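Local atomic coordinates of non-toxic crystal protein (Bacillus thuringiensis, PDB entry 2D42), a protein that is a non-toxic parasporal crystal protein of unknown activity whose structure closely resembles the beta-pore-forming toxins of the aerolysin and epsilon-toxin type. Residues 5-8 with 9-13; 200-203 with 204-208. All blocks are in the same frame, centred on the assembly; numbering follows the deposited sequence.

Interaction 1: 5-8 with 9-13; sequences LLRE and LEIYG
Arg7 and Glu10 meet because both side chains start with CG trans to the backbone N and then part ways. Arg7 bends at chi2 (59°), which swings its guanidinium along the helix toward the next turn. Glu10 runs out extended to its carboxylate. The result is an i to i+3 salt bridge, Arg7 NH1 to Glu10 OE1 at 2.6 Å. OE1 lies in the guanidinium plane but is met on its anti side, and the N-H points to it at 131°, so the bond is short but bent. The two flat groups stand nearly perpendicular, 82° apart. Ile11 covers one face of the same guanidinium. Its CG1 sits over the centre, 3.6 Å from Arg7 CZ. This is ordinary alpha-helical packing in the first turns of helix 5-19, with i to i+4 bonds such as Ile11 N to Arg7 O at 2.9 Å. On another side of the helix, Leu6 CD2 and Leu9 CD2 are 4.5 Å apart, a loose apolar touch. Leu9 also packs on Val197 of strand 189-198 and Ile179 of strand 150-185. The carboxylate of Glu8 turns to Thr208, just past helix 199-206.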
ATOM      1  N   LEU A   5      -8.060  -7.409  18.304  1.00 24.02           N
ATOM      2  CA  LEU A   5      -8.580  -8.759  18.481  1.00 26.79           C
ATOM      3  C   LEU A   5      -8.456  -9.328  19.890  1.00 27.64           C
ATOM      4  O   LEU A   5      -9.329 -10.087  20.324  1.00 29.30           O
ATOM      5  CB  LEU A   5      -7.931  -9.706  17.467  1.00 26.33           C
ATOM      6  CG  LEU A   5      -8.288  -9.364  16.012  1.00 28.86           C
ATOM      7  CD1 LEU A   5      -7.435 -10.178  15.061  1.00 23.19           C
ATOM      8  CD2 LEU A   5      -9.767  -9.628  15.763  1.00 27.72           C
ATOM      9  N   LEU A   6      -7.381  -8.985  20.600  1.00 28.52           N
ATOM     10  CA  LEU A   6      -7.195  -9.469  21.969  1.00 30.34           C
ATOM     11  C   LEU A   6      -8.220  -8.817  22.889  1.00 31.53           C
ATOM     12  O   LEU A   6      -8.704  -9.435  23.836  1.00 33.18           O
ATOM     13  CB  LEU A   6      -5.780  -9.161  22.466  1.00 30.96           C
ATOM     14  CG  LEU A   6      -4.662  -9.995  21.836  1.00 30.71           C
ATOM     15  CD1 LEU A   6      -3.324  -9.523  22.364  1.00 34.28           C
ATOM     16  CD2 LEU A   6      -4.865 -11.465  22.158  1.00 32.41           C
ATOM     17  N   ARG A   7      -8.543  -7.561  22.600  1.00 31.60           N
ATOM     18  CA  ARG A   7      -9.532  -6.819  23.370  1.00 31.81           C
ATOM     19  C   ARG A   7     -10.902  -7.479  23.179  1.00 30.91           C
ATOM     20  O   ARG A   7     -11.668  -7.636  24.138  1.00 30.34           O
ATOM     21  CB  ARG A   7      -9.566  -5.359  22.901  1.00 34.49           C
ATOM     22  CG  ARG A   7     -10.729  -4.539  23.438  1.00 39.02           C
ATOM     23  CD  ARG A   7     -10.739  -4.485  24.957  1.00 42.95           C
ATOM     24  NE  ARG A   7     -11.941  -3.820  25.448  1.00 45.93           N
ATOM     25  CZ  ARG A   7     -12.440  -3.978  26.672  1.00 48.37           C
ATOM     26  NH1 ARG A   7     -11.838  -4.783  27.540  1.00 48.77           N
ATOM     27  NH2 ARG A   7     -13.549  -3.337  27.025  1.00 47.09           N
ATOM     28  N   GLU A   8     -11.205  -7.870  21.940  1.00 29.18           N
ATOM     29  CA  GLU A   8     -12.468  -8.534  21.633  1.00 28.65           C
ATOM     30  C   GLU A   8     -12.542  -9.860  22.403  1.00 28.28           C
ATOM     31  O   GLU A   8     -13.603 -10.238  22.897  1.00 27.73           O
ATOM     32  CB  GLU A   8     -12.587  -8.822  20.130  1.00 29.09           C
ATOM     33  CG  GLU A   8     -12.647  -7.595  19.225  1.00 31.61           C
ATOM     34  CD  GLU A   8     -13.875  -6.725  19.474  1.00 30.65           C
ATOM     35  OE1 GLU A   8     -14.997  -7.271  19.569  1.00 30.66           O
ATOM     36  OE2 GLU A   8     -13.713  -5.489  19.560  1.00 31.99           O
ATOM     37  N   LEU A   9     -11.410 -10.557  22.490  1.00 26.39           N
ATOM     38  CA  LEU A   9     -11.332 -11.840  23.199  1.00 27.09           C
ATOM     39  C   LEU A   9     -11.660 -11.597  24.677  1.00 26.73           C
ATOM     40  O   LEU A   9     -12.432 -12.331  25.287  1.00 27.04           O
ATOM     41  CB  LEU A   9      -9.919 -12.439  23.061  1.00 25.07           C
ATOM     42  CG  LEU A   9      -9.632 -13.739  23.828  1.00 24.86           C
ATOM     43  CD1 LEU A   9     -10.539 -14.854  23.308  1.00 23.78           C
ATOM     44  CD2 LEU A   9      -8.161 -14.119  23.682  1.00 22.96           C
ATOM     45  N   GLU A  10     -11.073 -10.547  25.235  1.00 29.46           N
ATOM     46  CA  GLU A  10     -11.309 -10.185  26.628  1.00 32.69           C
ATOM     47  C   GLU A  10     -12.797  -9.867  26.839  1.00 32.15           C
ATOM     48  O   GLU A  10     -13.409 -10.329  27.804  1.00 33.66           O
ATOM     49  CB  GLU A  10     -10.438  -8.980  27.001  1.00 33.65           C
ATOM     50  CG  GLU A  10     -10.426  -8.625  28.479  1.00 37.80           C
ATOM     51  CD  GLU A  10      -9.528  -7.434  28.768  1.00 41.89           C
ATOM     52  OE1 GLU A  10      -9.834  -6.324  28.277  1.00 43.34           O
ATOM     53  OE2 GLU A  10      -8.512  -7.606  29.476  1.00 40.94           O
ATOM     54  N   ILE A  11     -13.378  -9.090  25.928  1.00 31.08           N
ATOM     55  CA  ILE A  11     -14.794  -8.729  26.025  1.00 31.07           C
ATOM     56  C   ILE A  11     -15.659  -9.982  25.986  1.00 31.06           C
ATOM     57  O   ILE A  11     -16.600 -10.129  26.767  1.00 30.29           O
ATOM     58  CB  ILE A  11     -15.216  -7.797  24.868  1.00 31.92           C
ATOM     59  CG1 ILE A  11     -14.516  -6.443  25.015  1.00 32.23           C
ATOM     60  CG2 ILE A  11     -16.727  -7.636  24.851  1.00 31.49           C
ATOM     61  CD1 ILE A  11     -14.754  -5.485  23.853  1.00 34.21           C
ATOM     62  N   TYR A  12     -15.343 -10.881  25.065  1.00 28.72           N
ATOM     63  CA  TYR A  12     -16.088 -12.121  24.947  1.00 28.76           C
ATOM     64  C   TYR A  12     -15.998 -12.931  26.245  1.00 30.17           C
ATOM     65  O   TYR A  12     -16.997 -13.454  26.724  1.00 28.79           O
ATOM     66  CB  TYR A  12     -15.539 -12.963  23.802  1.00 27.62           C
ATOM     67  CG  TYR A  12     -16.143 -14.342  23.746  1.00 30.71           C
ATOM     68  CD1 TYR A  12     -17.348 -14.571  23.085  1.00 31.39           C
ATOM     69  CD2 TYR A  12     -15.518 -15.423  24.374  1.00 31.73           C
ATOM     70  CE1 TYR A  12     -17.915 -15.844  23.045  1.00 34.07           C
ATOM     71  CE2 TYR A  12     -16.076 -16.701  24.342  1.00 32.42           C
ATOM     72  CZ  TYR A  12     -17.272 -16.905  23.674  1.00 35.17           C
ATOM     73  OH  TYR A  12     -17.813 -18.171  23.607  1.00 36.50           O
ATOM     74  N   GLY A  13     -14.788 -13.033  26.791  1.00 30.83           N
ATOM     75  CA  GLY A  13     -14.575 -13.786  28.015  1.00 33.94           C
ATOM     76  C   GLY A  13     -15.279 -13.195  29.221  1.00 35.26           C
ATOM     77  O   GLY A  13     -15.810 -13.922  30.055  1.00 34.82           O
TER

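Interaction 2: 200-203 with 204-208; sequences IDVL and QANGT
Leu203 and Thr208 cross at a slant where helix 199-206 ends. Leu203 CD2 lies against the threonine, 3.5 Å from Thr208 OG1 and 3.7 Å from Thr208 CB. With OG1 beside the threonine's own backbone N (chi1 -44°), the hydroxyl is placed against Leu203 CD2. It also pairs with Glu8 OE1 of helix 5-19. Val202 and Asn206 lie side by side and point the same way, with Val202 CG1 3.7 Å from Asn206 ND2. The side-chain amide makes no hydrogen bond to Val202, whose O takes the backbone N of Asn206 instead; ND2 donates to Glu8 O.

The backbone here ends in a Schellman motif. Gly207, with positive phi (71°), is the C-prime residue. Thr208 N binds Leu203 O at 3.2 Å, in the carbonyl plane, and Gly207 N makes a weak bond to Gln204 O. Leu203 O also takes a weak bond from Gly207 N, and water 1 donates to it at 2.7 Å. The same water donates to Thr208 O, also at 2.7 Å, and so ties the last helical turn to Thr208, just past Gly207.

The short helix follows strand 189-198, and its side chains contact helix 5-19 and strand 211-214. Val202, Ala205 and Asn206 touch Tyr12, and Leu203 meets Leu5. Ile200 and Gln204 rest on Ile213, and Leu203 on Phe211.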
ATOM      1  N   ILE A 200     -13.475 -16.672  15.393  1.00 29.16           N
ATOM      2  CA  ILE A 200     -14.675 -16.347  14.620  1.00 30.04           C
ATOM      3  C   ILE A 200     -15.919 -16.334  15.505  1.00 31.35           C
ATOM      4  O   ILE A 200     -16.861 -15.576  15.258  1.00 30.08           O
ATOM      5  CB  ILE A 200     -14.899 -17.336  13.445  1.00 32.80           C
ATOM      6  CG1 ILE A 200     -15.277 -18.721  13.973  1.00 33.48           C
ATOM      7  CG2 ILE A 200     -13.638 -17.408  12.579  1.00 32.09           C
ATOM      8  CD1 ILE A 200     -15.626 -19.714  12.876  1.00 36.58           C
ATOM      9  N   ASP A 201     -15.923 -17.166  16.545  1.00 31.08           N
ATOM     10  CA  ASP A 201     -17.063 -17.216  17.450  1.00 31.36           C
ATOM     11  C   ASP A 201     -17.060 -15.992  18.352  1.00 31.71           C
ATOM     12  O   ASP A 201     -18.118 -15.512  18.768  1.00 34.19           O
ATOM     13  CB  ASP A 201     -17.027 -18.492  18.288  1.00 32.54           C
ATOM     14  CG  ASP A 201     -17.154 -19.749  17.443  1.00 34.76           C
ATOM     15  OD1 ASP A 201     -18.079 -19.817  16.605  1.00 36.88           O
ATOM     16  OD2 ASP A 201     -16.333 -20.672  17.620  1.00 37.21           O
ATOM     17  N   VAL A 202     -15.868 -15.485  18.646  1.00 30.53           N
ATOM     18  CA  VAL A 202     -15.725 -14.294  19.483  1.00 30.52           C
ATOM     19  C   VAL A 202     -16.292 -13.080  18.741  1.00 30.40           C
ATOM     20  O   VAL A 202     -17.078 -12.307  19.296  1.00 30.39           O
ATOM     21  CB  VAL A 202     -14.238 -14.022  19.815  1.00 29.89           C
ATOM     22  CG1 VAL A 202     -14.085 -12.663  20.478  1.00 29.19           C
ATOM     23  CG2 VAL A 202     -13.706 -15.112  20.725  1.00 31.13           C
ATOM     24  N   LEU A 203     -15.882 -12.928  17.483  1.00 29.67           N
ATOM     25  CA  LEU A 203     -16.320 -11.820  16.638  1.00 29.02           C
ATOM     26  C   LEU A 203     -17.817 -11.884  16.394  1.00 29.74           C
ATOM     27  O   LEU A 203     -18.506 -10.868  16.403  1.00 30.46           O
ATOM     28  CB  LEU A 203     -15.575 -11.856  15.295  1.00 27.16           C
ATOM     29  CG  LEU A 203     -14.056 -11.662  15.387  1.00 25.16           C
ATOM     30  CD1 LEU A 203     -13.388 -12.011  14.072  1.00 26.05           C
ATOM     31  CD2 LEU A 203     -13.761 -10.226  15.784  1.00 27.96           C
ATOM     32  N   GLN A 204     -18.324 -13.088  16.173  1.00 32.55           N
ATOM     33  CA  GLN A 204     -19.743 -13.248  15.931  1.00 35.50           C
ATOM     34  C   GLN A 204     -20.534 -12.906  17.185  1.00 36.41           C
ATOM     35  O   GLN A 204     -21.535 -12.187  17.127  1.00 35.42           O
ATOM     36  CB  GLN A 204     -20.041 -14.676  15.488  1.00 37.34           C
ATOM     37  CG  GLN A 204     -21.427 -14.843  14.928  1.00 42.22           C
ATOM     38  CD  GLN A 204     -21.494 -15.964  13.926  1.00 45.02           C
ATOM     39  OE1 GLN A 204     -21.220 -17.121  14.250  1.00 48.08           O
ATOM     40  NE2 GLN A 204     -21.852 -15.632  12.695  1.00 46.10           N
ATOM     41  N   ALA A 205     -20.068 -13.409  18.322  1.00 35.85           N
ATOM     42  CA  ALA A 205     -20.740 -13.165  19.590  1.00 35.76           C
ATOM     43  C   ALA A 205     -20.691 -11.690  19.959  1.00 35.74           C
ATOM     44  O   ALA A 205     -21.673 -11.134  20.438  1.00 35.96           O
ATOM     45  CB  ALA A 205     -20.098 -13.999  20.692  1.00 35.06           C
ATOM     46  N   ASN A 206     -19.545 -11.057  19.734  1.00 35.92           N
ATOM     47  CA  ASN A 206     -19.376  -9.641  20.056  1.00 33.72           C
ATOM     48  C   ASN A 206     -20.064  -8.701  19.068  1.00 33.53           C
ATOM     49  O   ASN A 206     -20.313  -7.532  19.379  1.00 33.28           O
ATOM     50  CB  ASN A 206     -17.889  -9.288  20.103  1.00 32.97           C
ATOM     51  CG  ASN A 206     -17.186  -9.860  21.314  1.00 31.62           C
ATOM     52  OD1 ASN A 206     -17.800 -10.529  22.154  1.00 31.24           O
ATOM     53  ND2 ASN A 206     -15.888  -9.601  21.415  1.00 29.32           N
ATOM     54  N   GLY A 207     -20.364  -9.208  17.880  1.00 32.50           N
ATOM     55  CA  GLY A 207     -20.983  -8.372  16.868  1.00 32.93           C
ATOM     56  C   GLY A 207     -19.966  -7.365  16.358  1.00 32.80           C
ATOM     57  O   GLY A 207     -20.328  -6.321  15.820  1.00 33.66           O
ATOM     58  N   THR A 208     -18.688  -7.684  16.538  1.00 29.61           N
ATOM     59  CA  THR A 208     -17.589  -6.823  16.110  1.00 28.98           C
ATOM     60  C   THR A 208     -17.786  -6.332  14.675  1.00 28.96           C
ATOM     61  O   THR A 208     -17.933  -7.126  13.752  1.00 27.52           O
ATOM     62  CB  THR A 208     -16.246  -7.578  16.198  1.00 29.59           C
ATOM     63  OG1 THR A 208     -16.186  -8.303  17.438  1.00 28.94           O
ATOM     64  CG2 THR A 208     -15.087  -6.604  16.123  1.00 25.92           C
TER
HETATM   65  O   HOH W   1     -18.406  -9.734  13.927  1.00 49.87           O

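Interactions 1 and 2 are turns of two helices that pack together, with centres about 9 Å apart. Glu8 is the main joint. Its carboxylate OE1 is hydrogen-bonded to Thr208 OG1 at 2.7 Å, and its backbone O to Asn206 ND2 at 2.8 Å. The carbonyl of Glu8 thus serves both its own helix and the end of helix 199-206. Packing adds to this: Val202 CG1 lies 3.5 Å from Glu8 O. The same Val202 CG1 is 3.6 Å from Tyr12 CB. The centres of both contacts lie about 28 Å from the centre of this elongated chain, on the same side of it.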